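PDB 3ORF: dihydropteridine reductase, which uses NADH or NADPH to reduce quinonoid dihydropteridines to their tetrahydro forms, such as the hydroxylase cofactor tetrahydrobiopterin. Local coordinates for residues A[26-31]-A[124-129]; A[37-42]-A[47-52]. All blocks are in the same frame, centred on the assembly; numbering follows the deposited sequence.

The chain enters the Rossmann fold through strand 24-28, whose last residues open segment 26-31 of contact 1, and turns past the bound NAD into helix 33-44. A short turn then leads back into strand 48-53. Contact 2 closes this small loop, with only four residues between 37-42 and 47-52. Contact 1 closes a much longer one: 92 residues separate 26-31 from 124-129, on helix 108-133. Contact 2 lies wholly within that longer span. The two meet in the parallel part of the sheet, where strands 24-28 and 48-53 are neighbours. There Val27 N lies 2.9 Å from Ile50 O, a probable hydrogen bond. Together they tie helices 33-44 and 108-133 to the sheet.

Contact 1 (A[26-31]-A[124-129]); sequences LVLGGS and FASAHI. With NAD (nicotinamide-adenine-dinucleotide), chain E.
Leu26 and Leu28 reach from the first strand of the Rossmann fold to helix 108-133; the axes of 26-28 and 124-129 run nearly antiparallel, at 158°. The contact is buried and apolar. Leu26 CD2 meets Ile129 CG2 at 3.6 Å, and the two side chains cross at about a right angle. Phe91 of the neighbouring strand touches both residues. Leu28 divides its branches. CD2 rests against the helix, 4.3 Å from Ala125 CB, while CD1 touches the adenine of NAD, 3.6 Å from C2A. CG lies anti to the backbone N (chi1 -178°), which carries the fork out to both partners. Cut back to alanine, this residue would probably open a gap between adenine and helix, and Ala125 CB and NAD C2A would each lose a methyl contact.

At the end of the strand, a type II turn from Val27 to Gly30 leads to the cofactor. Gly29, third in the turn, has a positive phi (85°), as is usual there for glycine, and its CA lies 3.8 Å from NAD O4B.

The polar group at the interface is the Ser126 hydroxyl. It is hydrogen-bonded to Ser122 O, one turn back, and OG lies 3.3 Å from Leu28 CD2.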
ATOM      1  N   LEU A  26      12.244 -20.044   6.922  1.00 31.35           N
ATOM      2  CA  LEU A  26      11.560 -19.980   5.645  1.00 31.45           C
ATOM      3  C   LEU A  26      11.682 -18.638   4.979  1.00 30.05           C
ATOM      4  O   LEU A  26      11.532 -17.601   5.633  1.00 28.90           O
ATOM      5  CB  LEU A  26      10.100 -20.290   5.852  1.00 32.24           C
ATOM      6  CG  LEU A  26       9.117 -19.873   4.781  1.00 34.77           C
ATOM      7  CD1 LEU A  26       9.347 -20.683   3.628  1.00 40.07           C
ATOM      8  CD2 LEU A  26       7.788 -20.312   5.298  1.00 40.55           C
ATOM      9  N   VAL A  27      11.976 -18.629   3.686  1.00 29.04           N
ATOM     10  CA  VAL A  27      12.335 -17.385   3.021  1.00 27.34           C
ATOM     11  C   VAL A  27      11.533 -17.219   1.714  1.00 27.89           C
ATOM     12  O   VAL A  27      11.700 -18.029   0.789  1.00 27.42           O
ATOM     13  CB  VAL A  27      13.834 -17.309   2.683  1.00 27.62           C
ATOM     14  CG1 VAL A  27      14.165 -15.932   2.045  1.00 24.01           C
ATOM     15  CG2 VAL A  27      14.748 -17.613   3.909  1.00 25.07           C
ATOM     16  N   LEU A  28      10.673 -16.190   1.665  1.00 26.58           N
ATOM     17  CA  LEU A  28       9.843 -15.904   0.477  1.00 26.45           C
ATOM     18  C   LEU A  28      10.760 -15.005  -0.301  1.00 28.26           C
ATOM     19  O   LEU A  28      11.390 -14.105   0.305  1.00 26.33           O
ATOM     20  CB  LEU A  28       8.539 -15.168   0.895  1.00 25.34           C
ATOM     21  CG  LEU A  28       7.534 -14.821  -0.210  1.00 27.43           C
ATOM     22  CD1 LEU A  28       7.053 -16.171  -0.896  1.00 25.91           C
ATOM     23  CD2 LEU A  28       6.299 -13.987   0.360  1.00 24.91           C
ATOM     24  N   GLY A  29      10.929 -15.260  -1.611  1.00 29.31           N
ATOM     25  CA  GLY A  29      11.968 -14.556  -2.326  1.00 28.65           C
ATOM     26  C   GLY A  29      13.276 -15.295  -2.143  1.00 29.31           C
ATOM     27  O   GLY A  29      14.384 -14.731  -2.344  1.00 28.71           O
ATOM     28  N   GLY A  30      13.163 -16.543  -1.687  1.00 29.16           N
ATOM     29  CA  GLY A  30      14.347 -17.357  -1.442  1.00 29.70           C
ATOM     30  C   GLY A  30      15.333 -17.566  -2.587  1.00 31.50           C
ATOM     31  O   GLY A  30      16.436 -18.038  -2.340  1.00 31.53           O
ATOM     32  N   SER A  31      15.017 -17.149  -3.820  1.00 32.04           N
ATOM     33  CA  SER A  31      16.011 -17.320  -4.899  1.00 34.15           C
ATOM     34  C   SER A  31      16.647 -16.021  -5.324  1.00 33.81           C
ATOM     35  O   SER A  31      17.569 -16.062  -6.164  1.00 33.73           O
ATOM     36  CB  SER A  31      15.388 -17.929  -6.143  1.00 35.44           C
ATOM     37  OG  SER A  31      14.910 -19.244  -5.849  1.00 42.58           O
ATOM     38  N   PHE A 124       1.765  -9.295   1.730  1.00 24.85           N
ATOM     39  CA  PHE A 124       0.503  -9.829   2.169  1.00 27.19           C
ATOM     40  C   PHE A 124       0.602 -11.334   2.294  1.00 26.60           C
ATOM     41  O   PHE A 124       0.181 -11.894   3.314  1.00 28.29           O
ATOM     42  CB  PHE A 124      -0.629  -9.421   1.212  1.00 27.42           C
ATOM     43  CG  PHE A 124      -1.210  -8.056   1.528  1.00 28.19           C
ATOM     44  CD1 PHE A 124      -1.568  -7.182   0.508  1.00 26.74           C
ATOM     45  CD2 PHE A 124      -1.402  -7.664   2.882  1.00 27.00           C
ATOM     46  CE1 PHE A 124      -2.125  -5.917   0.811  1.00 25.43           C
ATOM     47  CE2 PHE A 124      -1.950  -6.435   3.226  1.00 25.29           C
ATOM     48  CZ  PHE A 124      -2.331  -5.538   2.195  1.00 24.44           C
ATOM     49  N   ALA A 125       1.184 -11.989   1.297  1.00 25.81           N
ATOM     50  CA  ALA A 125       1.372 -13.470   1.374  1.00 26.52           C
ATOM     51  C   ALA A 125       2.158 -13.909   2.623  1.00 25.42           C
ATOM     52  O   ALA A 125       1.774 -14.862   3.274  1.00 26.35           O
ATOM     53  CB  ALA A 125       2.048 -13.992   0.113  1.00 27.35           C
ATOM     54  N   SER A 126       3.243 -13.183   2.950  1.00 24.55           N
ATOM     55  CA  SER A 126       4.016 -13.395   4.165  1.00 23.78           C
ATOM     56  C   SER A 126       3.166 -13.347   5.371  1.00 24.50           C
ATOM     57  O   SER A 126       3.322 -14.193   6.210  1.00 25.80           O
ATOM     58  CB  SER A 126       5.084 -12.328   4.345  1.00 22.63           C
ATOM     59  OG  SER A 126       5.914 -12.346   3.191  1.00 25.37           O
ATOM     60  N   ALA A 127       2.259 -12.364   5.490  1.00 26.05           N
ATOM     61  CA  ALA A 127       1.380 -12.325   6.689  1.00 26.32           C
ATOM     62  C   ALA A 127       0.646 -13.676   6.864  1.00 28.86           C
ATOM     63  O   ALA A 127       0.712 -14.353   7.929  1.00 30.87           O
ATOM     64  CB  ALA A 127       0.421 -11.157   6.608  1.00 24.90           C
ATOM     65  N   HIS A 128      -0.010 -14.115   5.811  1.00 29.02           N
ATOM     66  CA  HIS A 128      -0.663 -15.436   5.860  1.00 31.46           C
ATOM     67  C   HIS A 128       0.271 -16.627   6.209  1.00 32.03           C
ATOM     68  O   HIS A 128      -0.057 -17.465   7.022  1.00 32.14           O
ATOM     69  CB  HIS A 128      -1.361 -15.700   4.521  1.00 31.99           C
ATOM     70  CG  HIS A 128      -2.096 -17.009   4.490  1.00 37.16           C
ATOM     71  ND1 HIS A 128      -3.368 -17.151   4.991  1.00 38.09           N
ATOM     72  CD2 HIS A 128      -1.704 -18.248   4.086  1.00 41.35           C
ATOM     73  CE1 HIS A 128      -3.749 -18.417   4.868  1.00 45.44           C
ATOM     74  NE2 HIS A 128      -2.751 -19.105   4.341  1.00 47.60           N
ATOM     75  N   ILE A 129       1.431 -16.690   5.547  1.00 33.63           N
ATOM     76  CA  ILE A 129       2.400 -17.781   5.699  1.00 33.36           C
ATOM     77  C   ILE A 129       2.869 -17.824   7.128  1.00 33.92           C
ATOM     78  O   ILE A 129       2.946 -18.926   7.711  1.00 34.17           O
ATOM     79  CB  ILE A 129       3.575 -17.574   4.728  1.00 34.03           C
ATOM     80  CG1 ILE A 129       3.158 -17.905   3.281  1.00 29.96           C
ATOM     81  CG2 ILE A 129       4.758 -18.432   5.100  1.00 36.43           C
ATOM     82  CD1 ILE A 129       4.090 -17.446   2.289  1.00 31.79           C
TER
HETATM   83  PA  NAD E 901      16.047  -9.774  -6.483  1.00 34.60           P
HETATM   84  O1A NAD E 901      15.306  -9.261  -7.664  1.00 37.00           O
HETATM   85  O2A NAD E 901      17.320 -10.528  -6.645  1.00 32.27           O
HETATM   86  O5B NAD E 901      15.060 -10.875  -5.769  1.00 35.20           O
HETATM   87  C5B NAD E 901      13.723 -10.748  -5.443  1.00 35.50           C
HETATM   88  C4B NAD E 901      13.148 -12.175  -5.460  1.00 35.46           C
HETATM   89  O4B NAD E 901      11.729 -12.039  -5.157  1.00 36.35           O
HETATM   90  C3B NAD E 901      13.209 -12.740  -6.905  1.00 36.75           C
HETATM   91  O3B NAD E 901      13.543 -14.107  -6.838  1.00 36.88           O
HETATM   92  C2B NAD E 901      11.769 -12.739  -7.376  1.00 38.45           C
HETATM   93  O2B NAD E 901      11.494 -13.864  -8.226  1.00 40.13           O
HETATM   94  C1B NAD E 901      11.026 -12.916  -6.035  1.00 38.25           C
HETATM   95  N9A NAD E 901       9.635 -12.385  -6.012  1.00 38.27           N
HETATM   96  C8A NAD E 901       9.231 -11.234  -6.609  1.00 36.75           C
HETATM   97  N7A NAD E 901       7.932 -11.075  -6.309  1.00 40.02           N
HETATM   98  C5A NAD E 901       7.498 -12.136  -5.560  1.00 38.71           C
HETATM   99  C6A NAD E 901       6.256 -12.523  -4.968  1.00 38.64           C
HETATM  100  N6A NAD E 901       5.123 -11.805  -5.166  1.00 37.52           N
HETATM  101  N1A NAD E 901       6.191 -13.669  -4.230  1.00 37.07           N
HETATM  102  C2A NAD E 901       7.271 -14.427  -4.087  1.00 33.82           C
HETATM  103  N3A NAD E 901       8.454 -14.080  -4.636  1.00 33.58           N
HETATM  104  C4A NAD E 901       8.596 -12.969  -5.391  1.00 35.47           C
HETATM  105  O3  NAD E 901      16.156  -8.541  -5.509  1.00 31.68           O
HETATM  106  PN  NAD E 901      17.101  -8.294  -4.323  1.00 39.18           P
HETATM  107  O1N NAD E 901      18.144  -7.385  -4.897  1.00 41.13           O
HETATM  108  O2N NAD E 901      17.420  -9.554  -3.531  1.00 36.14           O
HETATM  109  O5D NAD E 901      16.230  -7.373  -3.310  1.00 42.49           O
HETATM  110  C5D NAD E 901      15.551  -7.907  -2.166  1.00 50.66           C
HETATM  111  C4D NAD E 901      14.639  -6.838  -1.535  1.00 55.69           C
HETATM  112  O4D NAD E 901      15.355  -5.577  -1.441  1.00 59.36           O
HETATM  113  C3D NAD E 901      13.343  -6.501  -2.283  1.00 56.37           C
HETATM  114  O3D NAD E 901      12.261  -6.610  -1.293  1.00 53.22           O
HETATM  115  C2D NAD E 901      13.512  -5.037  -2.714  1.00 59.37           C
HETATM  116  O2D NAD E 901      12.198  -4.457  -2.740  1.00 58.46           O
HETATM  117  C1D NAD E 901      14.301  -4.565  -1.473  1.00 60.63           C
HETATM  118  N1N NAD E 901      14.900  -3.200  -1.112  1.00 62.96           N
HETATM  119  C2N NAD E 901      16.192  -2.696  -1.582  1.00 63.57           C
HETATM  120  C3N NAD E 901      16.612  -1.399  -1.124  1.00 61.26           C
HETATM  121  C7N NAD E 901      17.960  -0.735  -1.520  1.00 55.51           C
HETATM  122  O7N NAD E 901      17.983   0.467  -1.844  1.00 56.55           O
HETATM  123  N7N NAD E 901      19.038  -1.540  -1.403  1.00 38.14           N
HETATM  124  C4N NAD E 901      15.805  -0.659  -0.226  1.00 63.76           C
HETATM  125  C5N NAD E 901      14.588  -1.174   0.237  1.00 62.21           C
HETATM  126  C6N NAD E 901      14.151  -2.414  -0.201  1.00 59.60           C

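Contact 2 (A[37-42]-A[47-52]); sequences EVVKFF and WNTISI
The backbones of Phe42 and Trp47 come together across the link from helix 33-44 to strand 48-53, where Trp47 N donates to Phe42 O at 3.2 Å with an N-H...O angle of 164°, from above the carbonyl plane. This link belongs to the first beta-alpha-beta unit of the Rossmann fold, formed by strand 24-28, helix 33-44 and strand 48-53.

The same two residues form a T-shaped (edge-to-face) aromatic pair. Phe42 turns its edge to one face of the Trp47 indole. The planes stand at 87°, and the centroid of the Phe42 ring is 5.2 Å from that of the indole six-membered ring. Phe42 CD2 makes the close approach, 3.7 Å from Trp47 CD2, while CE2 of the same edge lies over the six-membered part. The side chains run side by side and point the same way. Trp47 holds CG beside its own backbone N and anti to its carbonyl carbon (chi1 -80°), which brings the indole alongside Phe42. Phe221 of helix 213-225 meets both rings and makes the pair an aromatic cluster.

Further along the strand, Thr49 faces Val39. Thr49 CG2 packs against the helix backbone, 3.6 Å from Val39 O, and also approaches Phe42 CB at 4.1 Å. The Thr49 hydroxyl is buried, and a hydrogen bond with Asp61 N satisfies it. On the helix side it meets a carbon and touches it only by packing: Val39 CG1 lies 3.7 Å from Thr49 OG1 and 3.8 Å from Thr49 CB.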
ATOM      1  N   GLU A  37      21.298 -15.357  -0.205  1.00 32.94           N
ATOM      2  CA  GLU A  37      22.334 -15.199   0.804  1.00 33.87           C
ATOM      3  C   GLU A  37      21.816 -15.566   2.220  1.00 33.60           C
ATOM      4  O   GLU A  37      22.532 -16.170   2.999  1.00 34.06           O
ATOM      5  CB  GLU A  37      22.920 -13.796   0.796  1.00 33.71           C
ATOM      6  CG  GLU A  37      24.003 -13.526   1.889  1.00 38.65           C
ATOM      7  CD  GLU A  37      25.197 -14.517   1.910  1.00 48.73           C
ATOM      8  OE1 GLU A  37      25.803 -14.803   0.831  1.00 51.90           O
ATOM      9  OE2 GLU A  37      25.538 -14.988   3.043  1.00 52.08           O
ATOM     10  N   VAL A  38      20.566 -15.231   2.538  1.00 32.95           N
ATOM     11  CA  VAL A  38      19.978 -15.666   3.826  1.00 32.69           C
ATOM     12  C   VAL A  38      19.937 -17.204   3.896  1.00 34.29           C
ATOM     13  O   VAL A  38      20.113 -17.829   4.966  1.00 35.67           O
ATOM     14  CB  VAL A  38      18.560 -15.044   4.050  1.00 31.50           C
ATOM     15  CG1 VAL A  38      17.964 -15.516   5.356  1.00 29.67           C
ATOM     16  CG2 VAL A  38      18.657 -13.497   4.074  1.00 29.51           C
ATOM     17  N   VAL A  39      19.675 -17.841   2.774  1.00 34.51           N
ATOM     18  CA  VAL A  39      19.546 -19.318   2.835  1.00 35.12           C
ATOM     19  C   VAL A  39      20.953 -19.891   3.087  1.00 36.38           C
ATOM     20  O   VAL A  39      21.158 -20.710   4.008  1.00 36.64           O
ATOM     21  CB  VAL A  39      18.938 -19.895   1.542  1.00 34.93           C
ATOM     22  CG1 VAL A  39      19.169 -21.427   1.466  1.00 37.20           C
ATOM     23  CG2 VAL A  39      17.447 -19.547   1.465  1.00 28.42           C
ATOM     24  N   LYS A  40      21.913 -19.382   2.317  1.00 36.47           N
ATOM     25  CA  LYS A  40      23.286 -19.858   2.374  1.00 39.47           C
ATOM     26  C   LYS A  40      23.830 -19.699   3.801  1.00 40.19           C
ATOM     27  O   LYS A  40      24.405 -20.644   4.355  1.00 40.57           O
ATOM     28  CB  LYS A  40      24.169 -19.096   1.378  1.00 40.44           C
ATOM     29  CG  LYS A  40      25.340 -19.841   0.812  1.00 45.11           C
ATOM     30  CD  LYS A  40      26.635 -19.003   0.885  1.00 54.02           C
ATOM     31  CE  LYS A  40      27.029 -18.343  -0.436  1.00 59.00           C
ATOM     32  NZ  LYS A  40      28.561 -18.198  -0.606  1.00 60.70           N
ATOM     33  N   PHE A  41      23.659 -18.509   4.385  1.00 38.42           N
ATOM     34  CA  PHE A  41      24.186 -18.248   5.705  1.00 38.66           C
ATOM     35  C   PHE A  41      23.473 -19.110   6.767  1.00 38.50           C
ATOM     36  O   PHE A  41      24.117 -19.664   7.680  1.00 38.94           O
ATOM     37  CB  PHE A  41      24.045 -16.748   6.070  1.00 38.95           C
ATOM     38  CG  PHE A  41      24.786 -16.367   7.310  1.00 40.21           C
ATOM     39  CD1 PHE A  41      26.077 -15.825   7.233  1.00 42.83           C
ATOM     40  CD2 PHE A  41      24.216 -16.601   8.583  1.00 41.12           C
ATOM     41  CE1 PHE A  41      26.801 -15.483   8.462  1.00 44.40           C
ATOM     42  CE2 PHE A  41      24.912 -16.260   9.778  1.00 41.88           C
ATOM     43  CZ  PHE A  41      26.211 -15.708   9.710  1.00 42.15           C
ATOM     44  N   PHE A  42      22.158 -19.228   6.686  1.00 37.25           N
ATOM     45  CA  PHE A  42      21.516 -20.080   7.701  1.00 38.30           C
ATOM     46  C   PHE A  42      21.953 -21.523   7.618  1.00 40.14           C
ATOM     47  O   PHE A  42      22.239 -22.135   8.642  1.00 40.25           O
ATOM     48  CB  PHE A  42      20.005 -19.936   7.746  1.00 37.10           C
ATOM     49  CG  PHE A  42      19.549 -18.742   8.592  1.00 37.37           C
ATOM     50  CD1 PHE A  42      19.880 -17.413   8.204  1.00 32.37           C
ATOM     51  CD2 PHE A  42      18.801 -18.936   9.739  1.00 34.74           C
ATOM     52  CE1 PHE A  42      19.475 -16.306   8.946  1.00 31.95           C
ATOM     53  CE2 PHE A  42      18.356 -17.810  10.516  1.00 36.73           C
ATOM     54  CZ  PHE A  42      18.732 -16.489  10.137  1.00 33.69           C
ATOM     55  N   TRP A  47      20.965 -24.575  10.251  1.00 44.99           N
ATOM     56  CA  TRP A  47      19.519 -24.527  10.253  1.00 43.21           C
ATOM     57  C   TRP A  47      19.029 -25.259   9.011  1.00 43.57           C
ATOM     58  O   TRP A  47      19.699 -25.339   7.987  1.00 43.26           O
ATOM     59  CB  TRP A  47      19.000 -23.068  10.247  1.00 42.40           C
ATOM     60  CG  TRP A  47      19.012 -22.380  11.601  1.00 39.14           C
ATOM     61  CD1 TRP A  47      19.999 -22.375  12.500  1.00 40.51           C
ATOM     62  CD2 TRP A  47      17.957 -21.582  12.150  1.00 36.73           C
ATOM     63  NE1 TRP A  47      19.646 -21.662  13.621  1.00 39.32           N
ATOM     64  CE2 TRP A  47      18.384 -21.156  13.430  1.00 38.06           C
ATOM     65  CE3 TRP A  47      16.683 -21.236  11.701  1.00 32.84           C
ATOM     66  CZ2 TRP A  47      17.589 -20.361  14.276  1.00 34.23           C
ATOM     67  CZ3 TRP A  47      15.867 -20.460  12.531  1.00 33.59           C
ATOM     68  CH2 TRP A  47      16.335 -20.031  13.818  1.00 34.08           C
ATOM     69  N   ASN A  48      17.822 -25.767   9.102  1.00 44.16           N
ATOM     70  CA  ASN A  48      17.144 -26.293   7.973  1.00 45.93           C
ATOM     71  C   ASN A  48      16.513 -25.060   7.247  1.00 43.94           C
ATOM     72  O   ASN A  48      15.893 -24.170   7.883  1.00 41.86           O
ATOM     73  CB  ASN A  48      16.114 -27.242   8.538  1.00 48.99           C
ATOM     74  CG  ASN A  48      15.623 -28.230   7.548  1.00 56.12           C
ATOM     75  OD1 ASN A  48      14.546 -28.052   6.987  1.00 62.63           O
ATOM     76  ND2 ASN A  48      16.396 -29.299   7.321  1.00 63.63           N
ATOM     77  N   THR A  49      16.711 -24.994   5.927  1.00 43.16           N
ATOM     78  CA  THR A  49      16.255 -23.865   5.116  1.00 41.02           C
ATOM     79  C   THR A  49      15.153 -24.226   4.120  1.00 41.54           C
ATOM     80  O   THR A  49      15.210 -25.291   3.506  1.00 43.52           O
ATOM     81  CB  THR A  49      17.412 -23.302   4.308  1.00 39.88           C
ATOM     82  OG1 THR A  49      17.939 -24.336   3.454  1.00 42.69           O
ATOM     83  CG2 THR A  49      18.482 -22.777   5.231  1.00 39.21           C
ATOM     84  N   ILE A  50      14.174 -23.336   3.942  1.00 39.04           N
ATOM     85  CA  ILE A  50      13.084 -23.550   2.984  1.00 38.10           C
ATOM     86  C   ILE A  50      12.895 -22.276   2.149  1.00 37.15           C
ATOM     87  O   ILE A  50      12.933 -21.152   2.713  1.00 36.00           O
ATOM     88  CB  ILE A  50      11.782 -23.836   3.675  1.00 39.04           C
ATOM     89  CG1 ILE A  50      11.880 -25.105   4.509  1.00 39.96           C
ATOM     90  CG2 ILE A  50      10.690 -23.993   2.665  1.00 38.58           C
ATOM     91  CD1 ILE A  50      11.171 -24.972   5.751  1.00 40.62           C
ATOM     92  N   SER A  51      12.684 -22.424   0.840  1.00 35.90           N
ATOM     93  CA  SER A  51      12.598 -21.268  -0.064  1.00 35.35           C
ATOM     94  C   SER A  51      11.321 -21.348  -0.886  1.00 35.87           C
ATOM     95  O   SER A  51      11.014 -22.400  -1.432  1.00 37.52           O
ATOM     96  CB  SER A  51      13.867 -21.188  -0.961  1.00 34.25           C
ATOM     97  OG  SER A  51      13.758 -20.283  -2.057  1.00 36.07           O
ATOM     98  N   ILE A  52      10.539 -20.261  -0.899  1.00 34.18           N
ATOM     99  CA  ILE A  52       9.443 -20.095  -1.857  1.00 33.87           C
ATOM    100  C   ILE A  52       9.828 -18.922  -2.775  1.00 33.56           C
ATOM    101  O   ILE A  52      10.244 -17.859  -2.302  1.00 32.54           O
ATOM    102  CB  ILE A  52       8.076 -19.772  -1.145  1.00 33.48           C
ATOM    103  CG1 ILE A  52       7.680 -20.847  -0.105  1.00 32.08           C
ATOM    104  CG2 ILE A  52       6.946 -19.513  -2.165  1.00 31.47           C
ATOM    105  CD1 ILE A  52       6.652 -20.308   0.982  1.00 26.79           C
TER